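PDB 1VL0: DTDP-4-dehydrorhamnose reductase, rfbD ortholog from Clostridium acetobutylicum, which probably catalyses the reduction of dTDP-6-deoxy-L-lyxo-4-hexulose to dTDP-L-rhamnose, the closing step of dTDP-L-rhamnose biosynthesis, and binds a nicotinamide adenine dinucleotide cofactor. Local coordinates for residues 14-19 against 65-70; 105-110 against 152-157. One frame throughout, in Å; residues are numbered along the deposited sequence.

Both contacts pair parallel strands in the dinucleotide-binding sheet of the chain. From the N terminus, strand 13-18 leads through helix 23-32, strand 37-42 and helix 52-62 before residues 65-70 return beside 14-19, so contact 1 closes a loop that holds strand 37-42, the outer neighbour of 13-18 in this sheet, and two helices. The chain then runs through helices 76-81 and 83-104 into 105-110, and helix 136-151 brings 152-157 back alongside it to close contact 2. The two loops follow one another without overlap. Strands 66-69 and 107-113 are neighbours, joined by backbone bonds such as V67 O to V109 N, which makes the four segments one continuous run across the sheet.

Contact 1. Residues 14-19 against 65-70; sequences KILITG and NVVINC. With NAI (1,4-dihydronicotinamide adenine dinucleotide), chain D.
Strand 14-18 runs parallel to strand 66-69 at a closest axis distance of 4.7 Å, with backbone bonds alternating from L16 N to V66 O through to C70 N and T18 O. At the start K14 O accepts twice, from N65 N at 2.8 Å and, more distantly, from V66 N at 3.3 Å. N65 answers with its side chain: OD1 receives K14 N through a lone pair in the amide plane, at 2.8 Å and a nearly straight 165°. Apolar side chains alternate between the two faces. On one, CG2 of I15 meets CD1 of I68 obliquely at 3.8 Å; on the other, L16 and V67 lie side by side, CD2 against CG2 at 3.8 Å. Farther along this second face, the hydroxyl of T18 donates a hydrogen bond to N69 OD1, with 2.6 Å between OG1 and OD1. The torsions bring the two together: T18 OG1 sits between its own N and carbonyl carbon (chi1 54°), and N69 CG is anti to its backbone N. N69 OD1 also accepts from A71 N, and ND2 bonds to Q110 OE1, which together should fix the amide's rotation. Both strands end at the cofactor, as in Rossmann-type folds: just past them, C70 O lies 3.6 Å from NAI C5B, and G19 N approaches N3A of the adenine. Strand 37-42 flanks 14-18 and strand 107-113 flanks 66-69; helix 23-32 packs on I17 and I68, and helix 83-104 on T18, V67 and N69.

Contact 2. Residues 105-110 against 152-157; sequences GAEIVQ and NPKYYI
I108, V109 and Q110 pair in parallel with Y155, Y156 and I157, a neighbouring strand pair of the Rossmann-type sheet whose connection includes helix 136-151. The tight part lies around Y156. Its CG is anti to its own carbonyl carbon (chi1 -48°), and the ring reaches back along the other strand: CD1 packs on V109 CG2 at 3.6 Å, while the hydroxyl donates to E107 OE2 with 2.5 Å between OH and OE2. That oxygen lies near the ring plane, at the edge, yet the hydroxyl meets it from above the carboxylate plane; the two planes are 68° apart. Helix 197-210 covers this face through I208 and V207, and the ring of Y213 meets that of Y156. On the opposite face, I108 CG2 lies 4.2 Å from Y155 CB and also meets N152 ND2; V148 of helix 136-151 packs on I108. The partly exposed K154 marks the looser entrance to the pair: its CB approaches E107 CG only to 4.1 Å, and its chain leads away, NZ bonding Y213 OH and OG of S103 of the second subunit. Beside it, where both segments leave helices, N152 closes an Asx turn by accepting K154 N at OD1. A water also bridges N152 OD1 and A106 O. This carbonyl receives a direct bond as well, nearly straight at 170°, from N152 ND2 to A106 O at 2.9 Å.

Contact 1. Residues 14-19 against 65-70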
ATOM      1  N   LYS A  14      25.421  12.893   4.280  1.00 44.49           N
ATOM      2  CA  LYS A  14      25.951  11.627   4.692  1.00 43.83           C
ATOM      3  C   LYS A  14      25.137  10.494   4.017  1.00 40.78           C
ATOM      4  O   LYS A  14      23.939  10.350   4.228  1.00 37.15           O
ATOM      5  CB  LYS A  14      25.888  11.573   6.203  1.00 44.62           C
ATOM      6  CG  LYS A  14      26.924  10.694   6.846  1.00 51.44           C
ATOM      7  CD  LYS A  14      26.673  10.564   8.353  1.00 53.07           C
ATOM      8  CE  LYS A  14      27.185  11.736   9.192  1.00 61.86           C
ATOM      9  NZ  LYS A  14      27.484  11.239  10.574  1.00 60.25           N
ATOM     10  N   ILE A  15      25.831   9.691   3.225  1.00 39.03           N
ATOM     11  CA  ILE A  15      25.252   8.595   2.503  1.00 41.21           C
ATOM     12  C   ILE A  15      25.794   7.260   2.982  1.00 39.84           C
ATOM     13  O   ILE A  15      26.945   6.954   2.762  1.00 39.84           O
ATOM     14  CB  ILE A  15      25.514   8.751   1.011  1.00 40.73           C
ATOM     15  CG1 ILE A  15      24.868  10.061   0.516  1.00 43.18           C
ATOM     16  CG2 ILE A  15      24.905   7.568   0.249  1.00 44.60           C
ATOM     17  CD1 ILE A  15      25.123  10.396  -0.924  1.00 44.44           C
ATOM     18  N   LEU A  16      24.930   6.466   3.595  1.00 36.97           N
ATOM     19  CA  LEU A  16      25.240   5.090   3.921  1.00 36.69           C
ATOM     20  C   LEU A  16      24.957   4.216   2.737  1.00 35.57           C
ATOM     21  O   LEU A  16      23.845   4.271   2.158  1.00 35.95           O
ATOM     22  CB  LEU A  16      24.405   4.629   5.108  1.00 37.19           C
ATOM     23  CG  LEU A  16      24.436   3.146   5.463  1.00 39.11           C
ATOM     24  CD1 LEU A  16      25.833   2.694   5.942  1.00 36.87           C
ATOM     25  CD2 LEU A  16      23.405   2.863   6.553  1.00 40.46           C
ATOM     26  N   ILE A  17      25.941   3.394   2.367  1.00 33.83           N
ATOM     27  CA  ILE A  17      25.752   2.384   1.341  1.00 36.26           C
ATOM     28  C   ILE A  17      25.869   1.031   1.980  1.00 35.87           C
ATOM     29  O   ILE A  17      26.887   0.739   2.618  1.00 34.31           O
ATOM     30  CB  ILE A  17      26.797   2.517   0.206  1.00 35.34           C
ATOM     31  CG1 ILE A  17      26.746   3.911  -0.400  1.00 38.87           C
ATOM     32  CG2 ILE A  17      26.550   1.440  -0.901  1.00 35.70           C
ATOM     33  CD1 ILE A  17      27.977   4.226  -1.258  1.00 42.13           C
ATOM     34  N   THR A  18      24.833   0.208   1.828  1.00 32.56           N
ATOM     35  CA  THR A  18      24.901  -1.186   2.267  1.00 33.23           C
ATOM     36  C   THR A  18      25.155  -2.075   1.081  1.00 36.01           C
ATOM     37  O   THR A  18      24.654  -1.794  -0.052  1.00 36.68           O
ATOM     38  CB  THR A  18      23.644  -1.633   3.073  1.00 34.70           C
ATOM     39  OG1 THR A  18      22.466  -1.372   2.351  1.00 35.67           O
ATOM     40  CG2 THR A  18      23.463  -0.792   4.261  1.00 33.36           C
ATOM     41  N   GLY A  19      25.903  -3.160   1.314  1.00 36.74           N
ATOM     42  CA  GLY A  19      26.336  -4.066   0.223  1.00 35.45           C
ATOM     43  C   GLY A  19      27.306  -3.345  -0.693  1.00 35.84           C
ATOM     44  O   GLY A  19      27.301  -3.500  -1.915  1.00 35.73           O
ATOM     45  N   ASN A  65      21.842  10.746   5.983  1.00 34.10           N
ATOM     46  CA  ASN A  65      20.739  11.453   5.326  1.00 34.83           C
ATOM     47  C   ASN A  65      20.035  10.560   4.289  1.00 34.93           C
ATOM     48  O   ASN A  65      18.887  10.795   3.930  1.00 32.22           O
ATOM     49  CB  ASN A  65      21.277  12.684   4.618  1.00 37.34           C
ATOM     50  CG  ASN A  65      21.903  13.624   5.557  1.00 41.71           C
ATOM     51  OD1 ASN A  65      23.127  13.718   5.657  1.00 42.44           O
ATOM     52  ND2 ASN A  65      21.067  14.235   6.362  1.00 38.31           N
ATOM     53  N   VAL A  66      20.777   9.577   3.780  1.00 35.20           N
ATOM     54  CA  VAL A  66      20.298   8.656   2.718  1.00 36.66           C
ATOM     55  C   VAL A  66      20.953   7.347   2.994  1.00 35.71           C
ATOM     56  O   VAL A  66      22.132   7.320   3.399  1.00 35.06           O
ATOM     57  CB  VAL A  66      20.765   9.028   1.298  1.00 37.77           C
ATOM     58  CG1 VAL A  66      19.984   8.169   0.243  1.00 41.62           C
ATOM     59  CG2 VAL A  66      20.620  10.506   1.034  1.00 46.29           C
ATOM     60  N   VAL A  67      20.190   6.266   2.823  1.00 33.99           N
ATOM     61  CA  VAL A  67      20.745   4.945   2.752  1.00 32.53           C
ATOM     62  C   VAL A  67      20.441   4.442   1.359  1.00 33.19           C
ATOM     63  O   VAL A  67      19.313   4.556   0.864  1.00 32.95           O
ATOM     64  CB  VAL A  67      20.210   3.969   3.869  1.00 35.74           C
ATOM     65  CG1 VAL A  67      18.699   3.846   3.868  1.00 36.60           C
ATOM     66  CG2 VAL A  67      20.837   2.541   3.739  1.00 32.86           C
ATOM     67  N   ILE A  68      21.470   3.903   0.712  1.00 31.63           N
ATOM     68  CA  ILE A  68      21.333   3.183  -0.527  1.00 32.14           C
ATOM     69  C   ILE A  68      21.590   1.717  -0.270  1.00 32.24           C
ATOM     70  O   ILE A  68      22.691   1.316   0.072  1.00 32.40           O
ATOM     71  CB  ILE A  68      22.299   3.699  -1.608  1.00 32.24           C
ATOM     72  CG1 ILE A  68      22.097   5.190  -1.807  1.00 31.71           C
ATOM     73  CG2 ILE A  68      22.030   3.064  -2.946  1.00 31.27           C
ATOM     74  CD1 ILE A  68      23.126   5.869  -2.695  1.00 36.09           C
ATOM     75  N   ASN A  69      20.568   0.898  -0.491  1.00 30.66           N
ATOM     76  CA  ASN A  69      20.723  -0.509  -0.194  1.00 32.87           C
ATOM     77  C   ASN A  69      21.048  -1.326  -1.436  1.00 34.90           C
ATOM     78  O   ASN A  69      20.163  -1.575  -2.281  1.00 35.09           O
ATOM     79  CB  ASN A  69      19.482  -1.080   0.451  1.00 33.82           C
ATOM     80  CG  ASN A  69      19.653  -2.518   0.790  1.00 36.20           C
ATOM     81  OD1 ASN A  69      20.760  -2.942   1.124  1.00 32.34           O
ATOM     82  ND2 ASN A  69      18.584  -3.270   0.752  1.00 31.64           N
ATOM     83  N   CYS A  70      22.312  -1.758  -1.526  1.00 36.75           N
ATOM     84  CA  CYS A  70      22.798  -2.580  -2.638  1.00 39.05           C
ATOM     85  C   CYS A  70      22.995  -4.027  -2.229  1.00 40.36           C
ATOM     86  O   CYS A  70      23.417  -4.839  -3.032  1.00 41.78           O
ATOM     87  CB  CYS A  70      24.119  -2.023  -3.175  1.00 38.72           C
ATOM     88  SG  CYS A  70      23.988  -0.292  -3.677  1.00 41.16           S
TER
HETATM   89  PA  NAI D 300      26.404  -8.041  -5.649  0.50 41.38           P
HETATM   90  O1A NAI D 300      26.015  -9.483  -5.483  0.50 39.89           O
HETATM   91  O2A NAI D 300      27.547  -7.819  -6.609  0.50 22.07           O
HETATM   92  O5B NAI D 300      26.642  -7.457  -4.174  0.50 38.92           O
HETATM   93  C5B NAI D 300      25.619  -7.656  -3.217  0.50 34.22           C
HETATM   94  C4B NAI D 300      26.149  -7.452  -1.804  0.50 23.79           C
HETATM   95  O4B NAI D 300      25.234  -8.012  -0.865  0.50 22.31           O
HETATM   96  C3B NAI D 300      27.475  -8.142  -1.489  0.50 31.62           C
HETATM   97  O3B NAI D 300      28.493  -7.185  -1.270  0.50 33.56           O
HETATM   98  C2B NAI D 300      27.137  -8.944  -0.223  0.50 32.58           C
HETATM   99  O2B NAI D 300      28.227  -9.178   0.659  0.50 40.42           O
HETATM  100  C1B NAI D 300      25.996  -8.081   0.325  0.50 29.17           C
HETATM  101  N9A NAI D 300      25.243  -8.571   1.495  0.50 25.84           N
HETATM  102  C8A NAI D 300      24.734  -9.832   1.635  0.50 30.37           C
HETATM  103  N7A NAI D 300      24.139  -9.916   2.842  0.50 32.83           N
HETATM  104  C5A NAI D 300      24.266  -8.743   3.503  0.50 33.36           C
HETATM  105  C6A NAI D 300      23.836  -8.329   4.766  0.50 24.76           C
HETATM  106  N6A NAI D 300      23.187  -9.153   5.573  0.50 22.53           N
HETATM  107  N1A NAI D 300      24.109  -7.046   5.182  0.50 27.32           N
HETATM  108  C2A NAI D 300      24.800  -6.171   4.337  0.50 31.71           C
HETATM  109  N3A NAI D 300      25.251  -6.583   3.108  0.50 24.65           N
HETATM  110  C4A NAI D 300      24.975  -7.862   2.670  0.50 36.36           C
HETATM  111  O3  NAI D 300      25.091  -7.220  -6.067  0.50 40.14           O
HETATM  112  PN  NAI D 300      24.856  -6.366  -7.422  0.50 39.16           P
HETATM  113  O1N NAI D 300      25.371  -4.991  -7.270  0.50 20.82           O
HETATM  114  O2N NAI D 300      25.111  -7.254  -8.578  0.50 29.88           O
HETATM  115  O5D NAI D 300      23.268  -6.109  -7.246  0.50 42.09           O
HETATM  116  C5D NAI D 300      22.832  -4.853  -6.742  0.50 37.26           C
HETATM  117  C4D NAI D 300      21.328  -4.835  -6.681  0.50 41.95           C
HETATM  118  O4D NAI D 300      20.743  -5.065  -7.981  0.50 37.93           O
HETATM  119  C3D NAI D 300      20.768  -5.894  -5.733  0.50 41.45           C
HETATM  120  O3D NAI D 300      19.862  -5.203  -4.921  0.50 37.29           O
HETATM  121  C2D NAI D 300      20.075  -6.920  -6.630  0.50 39.39           C
HETATM  122  O2D NAI D 300      18.931  -7.587  -6.107  0.50 22.87           O
HETATM  123  C1D NAI D 300      19.706  -6.035  -7.825  0.50 43.27           C
HETATM  124  N1N NAI D 300      19.597  -6.763  -9.087  0.50 39.67           N
HETATM  125  C2N NAI D 300      20.746  -7.225  -9.690  0.50 38.61           C
HETATM  126  C3N NAI D 300      20.624  -7.895 -10.906  0.50 45.79           C
HETATM  127  C7N NAI D 300      21.764  -8.715 -11.431  0.50 50.89           C
HETATM  128  O7N NAI D 300      21.710  -9.107 -12.776  0.50 35.62           O
HETATM  129  N7N NAI D 300      22.787  -9.048 -10.633  0.50 56.31           N
HETATM  130  C4N NAI D 300      19.359  -8.075 -11.484  0.50 44.32           C
HETATM  131  C5N NAI D 300      18.205  -7.602 -10.860  0.50 26.17           C
HETATM  132  C6N NAI D 300      18.366  -6.944  -9.645  0.50 37.81           C

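Contact 2. Residues 105-110 against 152-157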
ATOM      1  N   GLY A 105      14.985  10.552   9.948  1.00 34.74           N
ATOM      2  CA  GLY A 105      14.600  11.450   8.861  1.00 35.62           C
ATOM      3  C   GLY A 105      15.306  11.178   7.542  1.00 36.58           C
ATOM      4  O   GLY A 105      15.280  12.054   6.648  1.00 37.95           O
ATOM      5  N   ALA A 106      15.883   9.978   7.383  1.00 33.99           N
ATOM      6  CA  ALA A 106      16.642   9.662   6.196  1.00 31.49           C
ATOM      7  C   ALA A 106      15.789   9.093   5.056  1.00 33.53           C
ATOM      8  O   ALA A 106      14.744   8.490   5.273  1.00 33.05           O
ATOM      9  CB  ALA A 106      17.797   8.727   6.526  1.00 32.28           C
ATOM     10  N   GLU A 107      16.268   9.311   3.837  1.00 33.76           N
ATOM     11  CA  GLU A 107      15.673   8.762   2.581  1.00 34.38           C
ATOM     12  C   GLU A 107      16.237   7.386   2.403  1.00 32.13           C
ATOM     13  O   GLU A 107      17.284   7.077   2.934  1.00 32.15           O
ATOM     14  CB  GLU A 107      16.134   9.593   1.379  1.00 33.63           C
ATOM     15  CG  GLU A 107      15.806  11.087   1.426  1.00 41.14           C
ATOM     16  CD  GLU A 107      16.330  11.807   0.192  1.00 39.95           C
ATOM     17  OE1 GLU A 107      17.548  12.023   0.119  1.00 55.50           O
ATOM     18  OE2 GLU A 107      15.549  12.119  -0.726  1.00 58.43           O
ATOM     19  N   ILE A 108      15.540   6.541   1.674  1.00 32.44           N
ATOM     20  CA  ILE A 108      16.056   5.246   1.387  1.00 30.25           C
ATOM     21  C   ILE A 108      15.941   4.943  -0.101  1.00 30.66           C
ATOM     22  O   ILE A 108      14.866   5.114  -0.697  1.00 30.68           O
ATOM     23  CB  ILE A 108      15.386   4.126   2.252  1.00 31.86           C
ATOM     24  CG1 ILE A 108      15.885   2.755   1.778  1.00 34.12           C
ATOM     25  CG2 ILE A 108      13.846   4.149   2.184  1.00 31.35           C
ATOM     26  CD1 ILE A 108      15.685   1.660   2.696  1.00 34.90           C
ATOM     27  N   VAL A 109      17.055   4.502  -0.707  1.00 30.45           N
ATOM     28  CA  VAL A 109      17.018   3.929  -2.044  1.00 30.52           C
ATOM     29  C   VAL A 109      17.114   2.432  -1.869  1.00 31.75           C
ATOM     30  O   VAL A 109      18.002   1.916  -1.230  1.00 30.82           O
ATOM     31  CB  VAL A 109      18.154   4.376  -2.968  1.00 30.16           C
ATOM     32  CG1 VAL A 109      18.065   3.730  -4.310  1.00 32.35           C
ATOM     33  CG2 VAL A 109      18.134   5.888  -3.164  1.00 32.62           C
ATOM     34  N   GLN A 110      16.175   1.736  -2.480  1.00 30.77           N
ATOM     35  CA  GLN A 110      16.147   0.258  -2.492  1.00 31.90           C
ATOM     36  C   GLN A 110      16.249  -0.256  -3.944  1.00 32.41           C
ATOM     37  O   GLN A 110      15.399   0.042  -4.799  1.00 32.44           O
ATOM     38  CB  GLN A 110      14.831  -0.193  -1.906  1.00 33.82           C
ATOM     39  CG  GLN A 110      14.467  -1.669  -2.139  1.00 31.44           C
ATOM     40  CD  GLN A 110      15.432  -2.610  -1.466  1.00 38.73           C
ATOM     41  OE1 GLN A 110      16.234  -2.212  -0.601  1.00 36.31           O
ATOM     42  NE2 GLN A 110      15.353  -3.870  -1.846  1.00 39.22           N
ATOM     43  N   ASN A 152       8.629   4.065   5.120  1.00 32.47           N
ATOM     44  CA  ASN A 152       9.336   5.314   4.869  1.00 30.72           C
ATOM     45  C   ASN A 152       8.760   6.036   3.625  1.00 31.32           C
ATOM     46  O   ASN A 152       8.980   5.574   2.514  1.00 31.45           O
ATOM     47  CB  ASN A 152      10.871   5.055   4.724  1.00 32.38           C
ATOM     48  CG  ASN A 152      11.709   6.322   4.839  1.00 36.72           C
ATOM     49  OD1 ASN A 152      11.223   7.422   4.550  1.00 32.63           O
ATOM     50  ND2 ASN A 152      12.966   6.181   5.280  1.00 31.48           N
ATOM     51  N   PRO A 153       8.057   7.164   3.815  1.00 30.54           N
ATOM     52  CA  PRO A 153       7.550   7.970   2.681  1.00 30.92           C
ATOM     53  C   PRO A 153       8.584   8.617   1.742  1.00 30.58           C
ATOM     54  O   PRO A 153       8.186   9.030   0.645  1.00 31.06           O
ATOM     55  CB  PRO A 153       6.738   9.083   3.362  1.00 29.40           C
ATOM     56  CG  PRO A 153       6.407   8.541   4.692  1.00 33.25           C
ATOM     57  CD  PRO A 153       7.643   7.758   5.096  1.00 29.91           C
ATOM     58  N   LYS A 154       9.829   8.813   2.211  1.00 31.99           N
ATOM     59  CA  LYS A 154      10.959   9.252   1.406  1.00 29.61           C
ATOM     60  C   LYS A 154      11.696   8.051   0.833  1.00 31.35           C
ATOM     61  O   LYS A 154      12.787   7.723   1.241  1.00 30.18           O
ATOM     62  CB  LYS A 154      11.892  10.206   2.186  1.00 30.04           C
ATOM     63  CG  LYS A 154      11.234  11.546   2.480  1.00 29.98           C
ATOM     64  CD  LYS A 154      12.187  12.592   3.175  1.00 35.37           C
ATOM     65  CE  LYS A 154      11.622  14.023   3.021  1.00 40.92           C
ATOM     66  NZ  LYS A 154      11.563  14.501   1.602  1.00 35.35           N
ATOM     67  N   TYR A 155      11.064   7.381  -0.152  1.00 30.32           N
ATOM     68  CA  TYR A 155      11.624   6.209  -0.748  1.00 28.67           C
ATOM     69  C   TYR A 155      11.880   6.365  -2.249  1.00 30.44           C
ATOM     70  O   TYR A 155      11.195   7.108  -2.959  1.00 31.15           O
ATOM     71  CB  TYR A 155      10.721   4.951  -0.520  1.00 31.59           C
ATOM     72  CG  TYR A 155       9.487   4.972  -1.342  1.00 28.29           C
ATOM     73  CD1 TYR A 155       8.339   5.556  -0.859  1.00 30.03           C
ATOM     74  CD2 TYR A 155       9.456   4.409  -2.614  1.00 31.17           C
ATOM     75  CE1 TYR A 155       7.187   5.593  -1.634  1.00 31.43           C
ATOM     76  CE2 TYR A 155       8.316   4.469  -3.403  1.00 31.93           C
ATOM     77  CZ  TYR A 155       7.193   5.065  -2.909  1.00 33.33           C
ATOM     78  OH  TYR A 155       6.033   5.113  -3.670  1.00 34.91           O
ATOM     79  N   TYR A 156      12.859   5.591  -2.723  1.00 32.78           N
ATOM     80  CA  TYR A 156      13.118   5.399  -4.154  1.00 31.58           C
ATOM     81  C   TYR A 156      13.308   3.894  -4.339  1.00 32.71           C
ATOM     82  O   TYR A 156      14.103   3.277  -3.690  1.00 32.91           O
ATOM     83  CB  TYR A 156      14.376   6.102  -4.625  1.00 29.33           C
ATOM     84  CG  TYR A 156      14.574   7.551  -4.220  1.00 27.56           C
ATOM     85  CD1 TYR A 156      15.132   7.874  -2.997  1.00 31.12           C
ATOM     86  CD2 TYR A 156      14.268   8.582  -5.087  1.00 28.68           C
ATOM     87  CE1 TYR A 156      15.382   9.194  -2.653  1.00 30.22           C
ATOM     88  CE2 TYR A 156      14.493   9.895  -4.739  1.00 29.50           C
ATOM     89  CZ  TYR A 156      15.078  10.186  -3.534  1.00 29.10           C
ATOM     90  OH  TYR A 156      15.278  11.515  -3.177  1.00 33.30           O
ATOM     91  N   ILE A 157      12.509   3.296  -5.193  1.00 30.72           N
ATOM     92  CA  ILE A 157      12.723   1.884  -5.567  1.00 31.64           C
ATOM     93  C   ILE A 157      13.191   1.924  -6.993  1.00 33.59           C
ATOM     94  O   ILE A 157      12.515   2.502  -7.840  1.00 34.29           O
ATOM     95  CB  ILE A 157      11.438   1.064  -5.386  1.00 34.36           C
ATOM     96  CG1 ILE A 157      11.153   0.875  -3.869  1.00 35.67           C
ATOM     97  CG2 ILE A 157      11.515  -0.318  -6.062  1.00 32.52           C
ATOM     98  CD1 ILE A 157       9.758   0.540  -3.604  1.00 39.22           C
TER
HETATM   99  O   HOH W   1      12.155   9.567   6.239  1.00 28.64           O